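Local structure of beta-fructofuranosidase (Arthrobacter, 3WPU) at residues K115-R121 with W136-V142; V72-T77 with R446-L450; W163-R168 with R245-F250; L450-V454 with L478-I484. The protein belongs to the levansucrase and invertase family of the beta-fructosidase clan, whose members are built on a five-bladed beta-propeller. All blocks are in the same frame, centred on the assembly; numbering follows the deposited sequence.

Contact 1 (K115-R121 with W136-V142)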
loop_
_atom_site.group_PDB
_atom_site.type_symbol
_atom_site.label_atom_id
_atom_site.label_comp_id
_atom_site.label_asym_id
_atom_site.label_seq_id
_atom_site.Cartn_x
_atom_site.Cartn_y
_atom_site.Cartn_z
ATOM N N LYS A 115 -6.486 -14.092 4.827
ATOM C CA LYS A 115 -7.328 -13.505 5.871
ATOM C C LYS A 115 -6.613 -12.321 6.518
ATOM O O LYS A 115 -5.412 -12.174 6.396
ATOM C CB LYS A 115 -7.649 -14.562 6.924
ATOM C CG LYS A 115 -8.342 -15.783 6.358
ATOM C CD LYS A 115 -8.521 -16.836 7.438
ATOM C CE LYS A 115 -9.040 -18.115 6.832
ATOM N NZ LYS A 115 -9.298 -19.079 7.919
ATOM N N ILE A 116 -7.371 -11.425 7.138
ATOM C CA ILE A 116 -6.779 -10.342 7.888
ATOM C C ILE A 116 -6.553 -10.746 9.334
ATOM O O ILE A 116 -7.473 -11.193 10.034
ATOM C CB ILE A 116 -7.624 -9.048 7.814
ATOM C CG1 ILE A 116 -7.627 -8.559 6.368
ATOM C CG2 ILE A 116 -7.076 -8.020 8.788
ATOM C CD1 ILE A 116 -8.616 -7.442 6.084
ATOM N N GLY A 117 -5.308 -10.553 9.773
ATOM C CA GLY A 117 -4.902 -10.751 11.152
ATOM C C GLY A 117 -4.375 -9.449 11.723
ATOM O O GLY A 117 -4.350 -8.426 11.035
ATOM N N TYR A 118 -3.977 -9.454 12.988
ATOM C CA TYR A 118 -3.383 -8.264 13.579
ATOM C C TYR A 118 -2.229 -8.586 14.495
ATOM O O TYR A 118 -2.113 -9.705 14.993
ATOM C CB TYR A 118 -4.435 -7.411 14.290
ATOM C CG TYR A 118 -5.013 -8.014 15.566
ATOM C CD1 TYR A 118 -4.593 -7.555 16.810
ATOM C CD2 TYR A 118 -5.987 -8.999 15.531
ATOM C CE1 TYR A 118 -5.106 -8.076 17.978
ATOM C CE2 TYR A 118 -6.510 -9.532 16.716
ATOM C CZ TYR A 118 -6.067 -9.034 17.930
ATOM O OH TYR A 118 -6.546 -9.499 19.142
ATOM N N PHE A 119 -1.343 -7.606 14.666
ATOM C CA PHE A 119 -0.202 -7.728 15.568
ATOM C C PHE A 119 -0.210 -6.505 16.469
ATOM O O PHE A 119 -0.790 -5.468 16.117
ATOM C CB PHE A 119 1.126 -7.772 14.810
ATOM C CG PHE A 119 1.355 -8.997 13.945
ATOM C CD1 PHE A 119 2.134 -10.041 14.421
ATOM C CD2 PHE A 119 0.862 -9.073 12.655
ATOM C CE1 PHE A 119 2.402 -11.149 13.626
ATOM C CE2 PHE A 119 1.126 -10.175 11.850
ATOM C CZ PHE A 119 1.884 -11.224 12.354
ATOM N N TYR A 120 0.436 -6.612 17.627
ATOM C CA TYR A 120 0.608 -5.477 18.525
ATOM C C TYR A 120 1.939 -5.540 19.262
ATOM O O TYR A 120 2.569 -6.622 19.381
ATOM C CB TYR A 120 -0.560 -5.381 19.495
ATOM C CG TYR A 120 -0.770 -6.602 20.353
ATOM C CD1 TYR A 120 -0.142 -6.721 21.584
ATOM C CD2 TYR A 120 -1.635 -7.620 19.942
ATOM C CE1 TYR A 120 -0.351 -7.837 22.381
ATOM C CE2 TYR A 120 -1.834 -8.741 20.724
ATOM C CZ TYR A 120 -1.210 -8.835 21.936
ATOM O OH TYR A 120 -1.439 -9.963 22.711
ATOM N N ARG A 121 2.401 -4.380 19.705
ATOM C CA ARG A 121 3.632 -4.292 20.489
ATOM C C ARG A 121 3.593 -3.013 21.302
ATOM O O ARG A 121 2.852 -2.091 20.964
ATOM C CB ARG A 121 4.875 -4.339 19.595
ATOM C CG ARG A 121 5.106 -3.087 18.770
ATOM C CD ARG A 121 6.302 -3.215 17.835
ATOM N NE ARG A 121 6.465 -1.987 17.049
ATOM C CZ ARG A 121 7.430 -1.778 16.164
ATOM N NH1 ARG A 121 8.351 -2.700 15.922
ATOM N NH2 ARG A 121 7.451 -0.647 15.488
ATOM N N TRP A 136 6.792 -7.871 17.704
ATOM C CA TRP A 136 5.332 -7.938 17.531
ATOM C C TRP A 136 4.763 -9.201 18.143
ATOM O O TRP A 136 5.357 -10.284 18.001
ATOM C CB TRP A 136 4.940 -7.902 16.043
ATOM C CG TRP A 136 5.267 -6.624 15.352
ATOM C CD1 TRP A 136 6.330 -6.391 14.543
ATOM C CD2 TRP A 136 4.537 -5.387 15.413
ATOM N NE1 TRP A 136 6.310 -5.120 14.080
ATOM C CE2 TRP A 136 5.230 -4.466 14.608
ATOM C CE3 TRP A 136 3.379 -4.983 16.062
ATOM C CZ2 TRP A 136 4.801 -3.168 14.418
ATOM C CZ3 TRP A 136 2.946 -3.675 15.886
ATOM C CH2 TRP A 136 3.659 -2.781 15.069
ATOM N N THR A 137 3.609 -9.064 18.781
ATOM C CA THR A 137 2.798 -10.207 19.205
ATOM C C THR A 137 1.654 -10.405 18.200
ATOM O O THR A 137 0.937 -9.462 17.869
ATOM C CB THR A 137 2.228 -10.006 20.614
ATOM O OG1 THR A 137 3.288 -9.856 21.576
ATOM C CG2 THR A 137 1.340 -11.164 21.017
ATOM N N TYR A 138 1.486 -11.633 17.737
ATOM C CA TYR A 138 0.416 -11.988 16.805
ATOM C C TYR A 138 -0.887 -12.148 17.565
ATOM O O TYR A 138 -1.000 -12.976 18.498
ATOM C CB TYR A 138 0.764 -13.277 16.040
ATOM C CG TYR A 138 -0.303 -13.676 15.054
ATOM C CD1 TYR A 138 -0.822 -12.755 14.133
ATOM C CD2 TYR A 138 -0.808 -14.966 15.028
ATOM C CE1 TYR A 138 -1.790 -13.115 13.234
ATOM C CE2 TYR A 138 -1.786 -15.331 14.139
ATOM C CZ TYR A 138 -2.280 -14.407 13.228
ATOM O OH TYR A 138 -3.267 -14.791 12.332
ATOM N N GLY A 139 -1.867 -11.310 17.229
ATOM C CA GLY A 139 -3.146 -11.330 17.925
ATOM C C GLY A 139 -4.179 -12.304 17.375
ATOM O O GLY A 139 -5.236 -12.503 17.991
ATOM N N GLY A 140 -3.872 -12.912 16.231
ATOM C CA GLY A 140 -4.795 -13.807 15.543
ATOM C C GLY A 140 -5.630 -13.090 14.493
ATOM O O GLY A 140 -5.290 -11.979 14.033
ATOM N N LEU A 141 -6.715 -13.754 14.100
ATOM C CA LEU A 141 -7.534 -13.291 12.996
ATOM C C LEU A 141 -8.524 -12.259 13.483
ATOM O O LEU A 141 -9.026 -12.339 14.605
ATOM C CB LEU A 141 -8.267 -14.455 12.365
ATOM C CG LEU A 141 -7.357 -15.524 11.739
ATOM C CD1 LEU A 141 -8.176 -16.707 11.247
ATOM C CD2 LEU A 141 -6.570 -14.907 10.586
ATOM N N VAL A 142 -8.815 -11.306 12.618
ATOM C CA VAL A 142 -9.815 -10.270 12.935
ATOM C C VAL A 142 -11.242 -10.819 12.931
ATOM O O VAL A 142 -12.048 -10.489 13.821
ATOM C CB VAL A 142 -9.678 -9.091 11.980
ATOM C CG1 VAL A 142 -10.869 -8.123 12.123
ATOM C CG2 VAL A 142 -8.354 -8.375 12.235
HETATM O O HOH W 1 -5.165 -10.992 20.659
HETATM O O HOH W 2 4.583 -7.384 21.762
#

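Contact 2 (V72-T77 with R446-L450)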
loop_
_atom_site.group_PDB
_atom_site.type_symbol
_atom_site.label_atom_id
_atom_site.label_comp_id
_atom_site.label_asym_id
_atom_site.label_seq_id
_atom_site.Cartn_x
_atom_site.Cartn_y
_atom_site.Cartn_z
ATOM N N VAL A 72 2.555 -17.813 10.983
ATOM C CA VAL A 72 1.805 -17.545 9.761
ATOM C C VAL A 72 2.724 -16.955 8.676
ATOM O O VAL A 72 3.853 -16.532 8.970
ATOM C CB VAL A 72 0.651 -16.520 9.993
ATOM C CG1 VAL A 72 -0.530 -17.169 10.707
ATOM C CG2 VAL A 72 1.134 -15.277 10.717
ATOM N N TRP A 73 2.239 -16.951 7.435
ATOM C CA TRP A 73 2.833 -16.143 6.374
ATOM C C TRP A 73 2.177 -14.787 6.481
ATOM O O TRP A 73 0.973 -14.718 6.631
ATOM C CB TRP A 73 2.536 -16.681 4.984
ATOM C CG TRP A 73 3.090 -18.044 4.622
ATOM C CD1 TRP A 73 2.365 -19.146 4.330
ATOM C CD2 TRP A 73 4.463 -18.398 4.431
ATOM N NE1 TRP A 73 3.214 -20.201 3.988
ATOM C CE2 TRP A 73 4.499 -19.748 4.036
ATOM C CE3 TRP A 73 5.672 -17.699 4.529
ATOM C CZ2 TRP A 73 5.699 -20.412 3.767
ATOM C CZ3 TRP A 73 6.852 -18.368 4.295
ATOM C CH2 TRP A 73 6.856 -19.699 3.897
ATOM N N VAL A 74 2.978 -13.740 6.388
ATOM C CA VAL A 74 2.472 -12.366 6.493
ATOM C C VAL A 74 2.853 -11.622 5.238
ATOM O O VAL A 74 3.993 -11.716 4.802
ATOM C CB VAL A 74 3.146 -11.646 7.686
ATOM C CG1 VAL A 74 2.641 -10.216 7.784
ATOM C CG2 VAL A 74 2.904 -12.389 8.990
ATOM N N TRP A 75 1.955 -10.801 4.680
ATOM C CA TRP A 75 2.379 -9.916 3.591
ATOM C C TRP A 75 1.781 -8.536 3.763
ATOM O O TRP A 75 2.163 -7.863 4.747
ATOM C CB TRP A 75 2.267 -10.528 2.181
ATOM C CG TRP A 75 0.903 -10.997 1.586
ATOM C CD1 TRP A 75 0.341 -10.521 0.427
ATOM C CD2 TRP A 75 0.013 -12.047 2.039
ATOM N NE1 TRP A 75 -0.807 -11.173 0.141
ATOM C CE2 TRP A 75 -1.051 -12.109 1.113
ATOM C CE3 TRP A 75 0.017 -12.948 3.126
ATOM C CZ2 TRP A 75 -2.113 -13.003 1.250
ATOM C CZ3 TRP A 75 -1.038 -13.838 3.260
ATOM C CH2 TRP A 75 -2.086 -13.871 2.320
ATOM N N ASP A 76 0.906 -8.087 2.877
ATOM C CA ASP A 76 0.464 -6.680 2.940
ATOM C C ASP A 76 0.055 -6.295 4.365
ATOM O O ASP A 76 -0.760 -6.973 4.979
ATOM C CB ASP A 76 -0.743 -6.386 2.073
ATOM C CG ASP A 76 -0.599 -6.803 0.633
ATOM O OD1 ASP A 76 0.387 -7.427 0.223
ATOM O OD2 ASP A 76 -1.549 -6.501 -0.104
ATOM N N THR A 77 0.613 -5.196 4.864
ATOM C CA THR A 77 0.414 -4.763 6.225
ATOM C C THR A 77 0.051 -3.280 6.207
ATOM O O THR A 77 0.556 -2.510 5.371
ATOM C CB THR A 77 1.661 -5.042 7.056
ATOM O OG1 THR A 77 1.849 -6.480 7.081
ATOM C CG2 THR A 77 1.559 -4.479 8.453
ATOM N N ARG A 446 11.781 -17.819 0.605
ATOM C CA ARG A 446 10.576 -16.979 0.648
ATOM C C ARG A 446 10.466 -16.318 1.997
ATOM O O ARG A 446 10.862 -16.882 3.024
ATOM C CB ARG A 446 9.331 -17.802 0.355
ATOM C CG ARG A 446 9.407 -18.613 -0.930
ATOM C CD ARG A 446 9.804 -17.811 -2.161
ATOM N NE ARG A 446 8.735 -16.914 -2.600
ATOM C CZ ARG A 446 7.718 -17.282 -3.381
ATOM N NH1 ARG A 446 7.603 -18.537 -3.783
ATOM N NH2 ARG A 446 6.801 -16.385 -3.771
ATOM N N GLY A 447 9.879 -15.124 2.007
ATOM C CA GLY A 447 9.797 -14.322 3.212
ATOM C C GLY A 447 8.503 -14.494 3.967
ATOM O O GLY A 447 8.422 -15.244 4.938
ATOM N N GLY A 448 7.464 -13.753 3.587
ATOM C CA GLY A 448 6.224 -13.850 4.329
ATOM C C GLY A 448 6.393 -13.244 5.722
ATOM O O GLY A 448 5.809 -13.712 6.706
ATOM N N THR A 449 7.207 -12.192 5.781
ATOM C CA THR A 449 7.476 -11.395 6.987
ATOM C C THR A 449 7.982 -10.017 6.493
ATOM O O THR A 449 8.389 -9.895 5.337
ATOM C CB THR A 449 8.526 -12.086 7.891
ATOM O OG1 THR A 449 8.692 -11.351 9.110
ATOM C CG2 THR A 449 9.888 -12.214 7.183
ATOM N N LEU A 450 7.933 -8.992 7.341
ATOM C CA LEU A 450 8.296 -7.655 6.880
ATOM C C LEU A 450 9.804 -7.446 6.724
ATOM O O LEU A 450 10.630 -8.015 7.462
ATOM C CB LEU A 450 7.683 -6.582 7.787
ATOM C CG LEU A 450 6.155 -6.610 7.795
ATOM C CD1 LEU A 450 5.680 -5.473 8.689
ATOM C CD2 LEU A 450 5.493 -6.475 6.432
#

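Contact 3 (W163-R168 with R245-F250). With GOL (glycerol), chain C.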
loop_
_atom_site.group_PDB
_atom_site.type_symbol
_atom_site.label_atom_id
_atom_site.label_comp_id
_atom_site.label_asym_id
_atom_site.label_seq_id
_atom_site.Cartn_x
_atom_site.Cartn_y
_atom_site.Cartn_z
ATOM N N TRP A 163 -8.660 -9.395 1.473
ATOM C CA TRP A 163 -7.486 -8.779 0.862
ATOM C C TRP A 163 -7.287 -7.349 1.432
ATOM O O TRP A 163 -8.057 -6.938 2.307
ATOM C CB TRP A 163 -7.641 -8.854 -0.661
ATOM C CG TRP A 163 -7.315 -10.209 -1.282
ATOM C CD1 TRP A 163 -6.937 -11.356 -0.644
ATOM C CD2 TRP A 163 -7.364 -10.511 -2.670
ATOM N NE1 TRP A 163 -6.718 -12.361 -1.575
ATOM C CE2 TRP A 163 -6.973 -11.866 -2.828
ATOM C CE3 TRP A 163 -7.655 -9.762 -3.806
ATOM C CZ2 TRP A 163 -6.911 -12.481 -4.090
ATOM C CZ3 TRP A 163 -7.577 -10.377 -5.074
ATOM C CH2 TRP A 163 -7.200 -11.723 -5.194
ATOM N N SER A 164 -6.301 -6.595 0.918
ATOM C CA SER A 164 -5.734 -5.409 1.569
ATOM C C SER A 164 -6.708 -4.251 1.647
ATOM O O SER A 164 -7.637 -4.158 0.878
ATOM C CB SER A 164 -4.475 -4.910 0.826
ATOM O OG SER A 164 -3.714 -4.020 1.635
ATOM N N GLY A 165 -6.436 -3.377 2.590
ATOM C CA GLY A 165 -7.151 -2.115 2.704
ATOM C C GLY A 165 -6.388 -1.191 3.623
ATOM O O GLY A 165 -5.196 -0.918 3.410
ATOM N N SER A 166 -7.094 -0.662 4.624
ATOM C CA SER A 166 -6.588 0.348 5.547
ATOM C C SER A 166 -7.493 0.338 6.787
ATOM O O SER A 166 -8.538 -0.337 6.796
ATOM C CB SER A 166 -6.607 1.737 4.898
ATOM O OG SER A 166 -7.876 1.977 4.326
ATOM N N ALA A 167 -7.132 1.093 7.828
ATOM C CA ALA A 167 -7.889 1.058 9.083
ATOM C C ALA A 167 -7.846 2.413 9.761
ATOM O O ALA A 167 -6.770 2.937 10.026
ATOM C CB ALA A 167 -7.347 -0.015 10.010
ATOM N N ARG A 168 -9.022 3.003 9.947
ATOM C CA ARG A 168 -9.155 4.322 10.537
ATOM C C ARG A 168 -9.566 4.214 11.998
ATOM O O ARG A 168 -10.501 3.469 12.330
ATOM C CB ARG A 168 -10.201 5.115 9.750
ATOM C CG ARG A 168 -9.772 5.454 8.332
ATOM C CD ARG A 168 -8.807 6.626 8.326
ATOM N NE ARG A 168 -9.491 7.790 8.884
ATOM C CZ ARG A 168 -10.250 8.642 8.200
ATOM N NH1 ARG A 168 -10.388 8.559 6.878
ATOM N NH2 ARG A 168 -10.863 9.620 8.870
ATOM N N ARG A 245 -9.421 -3.512 -5.926
ATOM C CA ARG A 245 -9.010 -3.778 -4.546
ATOM C C ARG A 245 -8.240 -2.640 -3.917
ATOM O O ARG A 245 -7.926 -1.648 -4.587
ATOM C CB ARG A 245 -8.137 -5.071 -4.508
ATOM C CG ARG A 245 -6.892 -5.045 -5.367
ATOM C CD ARG A 245 -6.127 -6.362 -5.178
ATOM N NE ARG A 245 -4.988 -6.474 -6.068
ATOM C CZ ARG A 245 -5.017 -6.879 -7.331
ATOM N NH1 ARG A 245 -6.143 -7.278 -7.910
ATOM N NH2 ARG A 245 -3.885 -6.946 -8.016
ATOM N N ASP A 246 -7.967 -2.804 -2.622
ATOM C CA ASP A 246 -6.991 -2.036 -1.838
ATOM C C ASP A 246 -7.462 -0.592 -1.505
ATOM O O ASP A 246 -6.792 0.358 -1.910
ATOM C CB ASP A 246 -5.646 -1.921 -2.548
ATOM C CG ASP A 246 -5.010 -3.277 -2.901
ATOM O OD1 ASP A 246 -5.443 -4.306 -2.357
ATOM O OD2 ASP A 246 -4.120 -3.293 -3.822
ATOM N N PRO A 247 -8.538 -0.454 -0.720
ATOM C CA PRO A 247 -9.041 0.893 -0.356
ATOM C C PRO A 247 -8.140 1.607 0.671
ATOM O O PRO A 247 -7.795 1.039 1.721
ATOM C CB PRO A 247 -10.396 0.589 0.283
ATOM C CG PRO A 247 -10.228 -0.773 0.854
ATOM C CD PRO A 247 -9.446 -1.498 -0.197
ATOM N N PHE A 248 -7.804 2.865 0.376
ATOM C CA PHE A 248 -7.081 3.760 1.276
ATOM C C PHE A 248 -7.898 5.058 1.392
ATOM O O PHE A 248 -8.098 5.711 0.379
ATOM C CB PHE A 248 -5.691 4.072 0.682
ATOM C CG PHE A 248 -4.920 5.145 1.430
ATOM C CD1 PHE A 248 -4.097 4.811 2.485
ATOM C CD2 PHE A 248 -5.050 6.496 1.094
ATOM C CE1 PHE A 248 -3.390 5.773 3.197
ATOM C CE2 PHE A 248 -4.328 7.461 1.787
ATOM C CZ PHE A 248 -3.524 7.118 2.849
ATOM N N THR A 249 -8.333 5.402 2.604
ATOM C CA THR A 249 -9.184 6.608 2.836
ATOM C C THR A 249 -8.401 7.741 3.464
ATOM O O THR A 249 -7.392 7.524 4.148
ATOM C CB THR A 249 -10.439 6.312 3.701
ATOM O OG1 THR A 249 -10.107 6.243 5.102
ATOM C CG2 THR A 249 -11.184 5.069 3.226
ATOM N N PHE A 250 -8.884 8.982 3.280
ATOM C CA PHE A 250 -8.126 10.122 3.708
ATOM C C PHE A 250 -8.992 11.364 3.570
ATOM O O PHE A 250 -9.992 11.337 2.864
ATOM C CB PHE A 250 -6.880 10.332 2.843
ATOM C CG PHE A 250 -7.169 10.459 1.374
ATOM C CD1 PHE A 250 -7.267 11.713 0.769
ATOM C CD2 PHE A 250 -7.379 9.322 0.573
ATOM C CE1 PHE A 250 -7.519 11.828 -0.580
ATOM C CE2 PHE A 250 -7.635 9.443 -0.770
ATOM C CZ PHE A 250 -7.715 10.695 -1.354
HETATM C C1 GOL C . -3.521 -10.490 -2.742
HETATM O O1 GOL C . -2.768 -11.512 -2.065
HETATM C C2 GOL C . -3.565 -9.241 -1.850
HETATM O O2 GOL C . -2.205 -8.836 -1.603
HETATM C C3 GOL C . -4.385 -8.120 -2.501
HETATM O O3 GOL C . -4.740 -7.051 -1.600
HETATM O O HOH W 3 -8.362 4.343 5.458
#

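Contact 4 (L450-V454 with L478-I484)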
loop_
_atom_site.group_PDB
_atom_site.type_symbol
_atom_site.label_atom_id
_atom_site.label_comp_id
_atom_site.label_asym_id
_atom_site.label_seq_id
_atom_site.Cartn_x
_atom_site.Cartn_y
_atom_site.Cartn_z
ATOM N N LEU A 450 7.933 -8.992 7.341
ATOM C CA LEU A 450 8.296 -7.655 6.880
ATOM C C LEU A 450 9.804 -7.446 6.724
ATOM O O LEU A 450 10.630 -8.015 7.462
ATOM C CB LEU A 450 7.683 -6.582 7.787
ATOM C CG LEU A 450 6.155 -6.610 7.795
ATOM C CD1 LEU A 450 5.680 -5.473 8.689
ATOM C CD2 LEU A 450 5.493 -6.475 6.432
ATOM N N ALA A 451 10.149 -6.620 5.743
ATOM C CA ALA A 451 11.525 -6.209 5.499
ATOM C C ALA A 451 11.955 -5.178 6.563
ATOM O O ALA A 451 11.124 -4.767 7.378
ATOM C CB ALA A 451 11.637 -5.598 4.112
ATOM N N PRO A 452 13.246 -4.744 6.545
ATOM C CA PRO A 452 13.597 -3.580 7.336
ATOM C C PRO A 452 12.903 -2.360 6.737
ATOM O O PRO A 452 12.775 -2.240 5.519
ATOM C CB PRO A 452 15.117 -3.461 7.168
ATOM C CG PRO A 452 15.573 -4.824 6.694
ATOM C CD PRO A 452 14.420 -5.298 5.842
ATOM N N THR A 453 12.454 -1.468 7.586
ATOM C CA THR A 453 11.874 -0.232 7.126
ATOM C C THR A 453 12.996 0.652 6.593
ATOM O O THR A 453 14.089 0.687 7.172
ATOM C CB THR A 453 11.156 0.384 8.295
ATOM O OG1 THR A 453 10.059 -0.471 8.624
ATOM C CG2 THR A 453 10.632 1.806 7.983
ATOM N N VAL A 454 12.716 1.363 5.508
ATOM C CA VAL A 454 13.728 2.186 4.867
ATOM C C VAL A 454 13.205 3.598 4.811
ATOM O O VAL A 454 12.100 3.844 5.236
ATOM C CB VAL A 454 14.146 1.663 3.468
ATOM C CG1 VAL A 454 14.797 0.297 3.594
ATOM C CG2 VAL A 454 12.976 1.626 2.489
ATOM N N LEU A 478 19.018 0.505 5.917
ATOM C CA LEU A 478 18.089 -0.450 6.544
ATOM C C LEU A 478 17.804 -0.100 7.997
ATOM O O LEU A 478 18.711 -0.089 8.835
ATOM C CB LEU A 478 18.682 -1.858 6.500
ATOM C CG LEU A 478 18.953 -2.450 5.115
ATOM C CD1 LEU A 478 19.656 -3.782 5.305
ATOM C CD2 LEU A 478 17.680 -2.655 4.339
ATOM N N GLY A 479 16.546 0.206 8.297
ATOM C CA GLY A 479 16.100 0.402 9.662
ATOM C C GLY A 479 15.684 -0.890 10.359
ATOM O O GLY A 479 16.241 -1.978 10.120
ATOM N N GLY A 480 14.711 -0.756 11.253
ATOM C CA GLY A 480 14.272 -1.877 12.063
ATOM C C GLY A 480 13.453 -2.872 11.257
ATOM O O GLY A 480 12.665 -2.494 10.406
ATOM N N TRP A 481 13.659 -4.163 11.502
ATOM C CA TRP A 481 12.769 -5.164 10.948
ATOM C C TRP A 481 11.328 -4.907 11.392
ATOM O O TRP A 481 11.042 -4.781 12.578
ATOM C CB TRP A 481 13.215 -6.545 11.397
ATOM C CG TRP A 481 14.575 -6.901 10.916
ATOM C CD1 TRP A 481 15.756 -6.810 11.613
ATOM C CD2 TRP A 481 14.904 -7.422 9.629
ATOM N NE1 TRP A 481 16.805 -7.280 10.831
ATOM C CE2 TRP A 481 16.303 -7.646 9.604
ATOM C CE3 TRP A 481 14.151 -7.740 8.493
ATOM C CZ2 TRP A 481 16.958 -8.135 8.486
ATOM C CZ3 TRP A 481 14.810 -8.240 7.378
ATOM C CH2 TRP A 481 16.200 -8.436 7.383
ATOM N N ALA A 482 10.411 -4.828 10.423
ATOM C CA ALA A 482 8.979 -4.719 10.689
ATOM C C ALA A 482 8.653 -3.479 11.537
ATOM O O ALA A 482 7.713 -3.462 12.329
ATOM C CB ALA A 482 8.451 -6.003 11.327
ATOM N N ASP A 483 9.429 -2.414 11.336
ATOM C CA ASP A 483 9.201 -1.208 12.102
ATOM C C ASP A 483 8.081 -0.375 11.465
ATOM O O ASP A 483 8.265 0.227 10.406
ATOM C CB ASP A 483 10.495 -0.392 12.215
ATOM C CG ASP A 483 10.371 0.765 13.186
ATOM O OD1 ASP A 483 9.500 0.704 14.074
ATOM O OD2 ASP A 483 11.186 1.719 13.080
ATOM N N ILE A 484 6.936 -0.326 12.139
ATOM C CA ILE A 484 5.796 0.464 11.709
ATOM C C ILE A 484 5.408 1.395 12.879
ATOM O O ILE A 484 4.532 1.081 13.692
ATOM C CB ILE A 484 4.643 -0.449 11.265
ATOM C CG1 ILE A 484 5.108 -1.297 10.075
ATOM C CG2 ILE A 484 3.417 0.398 10.917
ATOM C CD1 ILE A 484 4.060 -2.183 9.447
#

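Contact 1 (K115-R121 with W136-V142)
K115-R121 and the antiparallel strand 137-141 pair from I116, whose O receives a nearly straight bond from V142 N (2.9 Å, 178°), to Y120, bonded both ways with T137. A beta bulge interrupts the pairing: G139 and G140 together face Y118, G139 N bonding to Y118 O and G140 O receiving Y118 N. Without a side chain, G139 can slide its CA over the Y118 ring, 3.9 Å from the centroid, a CH-pi contact. T137 CB covers the Y120 ring likewise. The long R121 chain, extended beyond CG, runs flat over W136: CD lies 3.5 Å from the centroid of the six-membered ring, NE is 3.3 Å from CZ2, and the guanidinium and indole planes differ by 8°. E94 and D483 take up the R121 charge. On the face opposite Y118, Y120 and T137, F119 CZ meets Y138 CD1 at 3.6 Å, their rings oblique. F119 also touches I96 and V74, and Y138 V100 and V72, along one sheet ordered 72-81, 93-102, 115-122, 137-141, consistent with a propeller blade.

Contact 2 (V72-T77 with R446-L450)
Strand residue W73 and loop residue G448 bring their CA atoms within 4.6 Å, the segments V72-T77 and R446-L450 running 49° apart and sharing one backbone hydrogen bond. In it V74 N gives to G448 O (2.8 Å), approaching from above the carbonyl plane and missing its lone pairs. G448 CA also makes a CA-H...O contact with V74 O, at 3.1 Å. Glycine suits this point twice: its phi is positive, and the direction in which a side chain would leave is occupied by the indole of W73. That ring presents its edge to the loop, with CZ3 3.6 Å from G447 O, while its NE1 bonds to L105 O. Further along, L450 reaches the strand with one methyl, CD2, which lies 3.7 Å from T77 OG1 and 4.0 Å from W75 O. A chi1 of -63° puts T77 OG1 beside its own backbone N, where it donates to W75 O (2.7 Å) and is hydrogen-bonded to S98 OG, so the leucine methyl covers a hydroxyl already bonded. The R446 guanidinium forms salt bridges with D436 and D108. The loop hangs between two sheets: strand 72-81 bonds to strand 93-102 through W73 and W75, while G448 bonds to I435 and L450 packs on Q432 and F434 of strand 430-434.

Contact 3 (W163-R168 with R245-F250)
S166 OG is held from two sides: it donates to P247 O (2.8 Å) and accepts a bond from a water. The setting is that of a beta-propeller, where the inner strands of neighbouring blades run side by side; here strands 163-168 and 245-250 are 8° from parallel, and the second opens with R245-D246-P247, the RDP motif of the family. No regular sheet bonding joins them, so polar side chains and a water do the work. With chi1 at 50°, S166 OG sits between its backbone N and carbonyl carbon and leans to the proline carbonyl. The same water accepts from T249 N (3.0 Å) and lies 2.6 Å from T249 OG1, which fastens one serine to one threonine. R168, bent at two places in its chain, curls so that NH1 donates to T249 OG1 (2.9 Å), a little out of the guanidinium plane. P247, having no N-H to satisfy, lays its CD against S164 O at 3.4 Å. The other end holds glycerol, probably from the crystallisation liquor, in a pocket to which H111, D76 and W75 also contribute. Its O3 links the strands, accepting from S164 N and donating to D246 OD1 (2.9 Å). Beside them the W163 ring offers a face, and glycerol C1 lies over its centre, 3.7 Å above the plane.

Contact 4 (L450-V454 with L478-I484)
P452 meets L478-I484 with CB, CG and CD of its ring. CB lies 3.5 Å from G479 O and near L478 CD2. CG touches that methyl at 3.8 Å and sits over one face of W481, 3.6 Å from the centroid of the six-membered ring in a CH-pi contact. CD, which closes the ring onto the nitrogen, meets W481 CZ3 at 3.3 Å. A compact, rigid pyrrolidine with CH groups on its surface suits the broad indole face, and since proline offers no N-H, the backbone bonds fall on its neighbours. A451 O accepts from A482 N (3.1 Å), T453 N gives to G480 O (3.0 Å), and G479 N gives to T453 O (2.7 Å). With chi1 near -66°, T453 OG1 stands beside its own backbone N and donates to D483 O at 2.6 Å, a fourth polar tie. G480-D483 forms a type II beta turn, closed by a weak bond from D483 N to G480 O. A482 takes positive phi at the third position, and its small methyl fits against L450 CB. Beyond it, the ends of L450 and I484 meet through their CD1 methyls, crossing at about a right angle. The paired loops lie on strand 430-434, to which A451 and V454 bond, while I484 packs against strand 72-81; near strand 115-122, D483 forms a salt bridge with R121, and A482 O accepts a bond from W136 NE1.

In the fold
From the N terminus, segment 72-77, on strand 72-81, opens the longest loop, which contact 2 closes some 370 residues later at 446-450. Nested within it are two smaller closures in series: contact 1, joining 115-121 to 136-142, and then contact 3, joining 163-168 to 245-250. Contact 4 starts at L450, where contact 2 ends, and shuts a short loop at 478-484. Contacts 1, 2 and 3 all reach the sheet containing strands 72-81 and 159-169, and contact 3 links it to the sheet of strand 245-250. I484 of contact 4 packs on T77 of contact 2, and the R121-D483 salt bridge joins contact 4 to contact 1. Contacts 3 and 4 do not touch, their nearest atoms being about 11 Å apart.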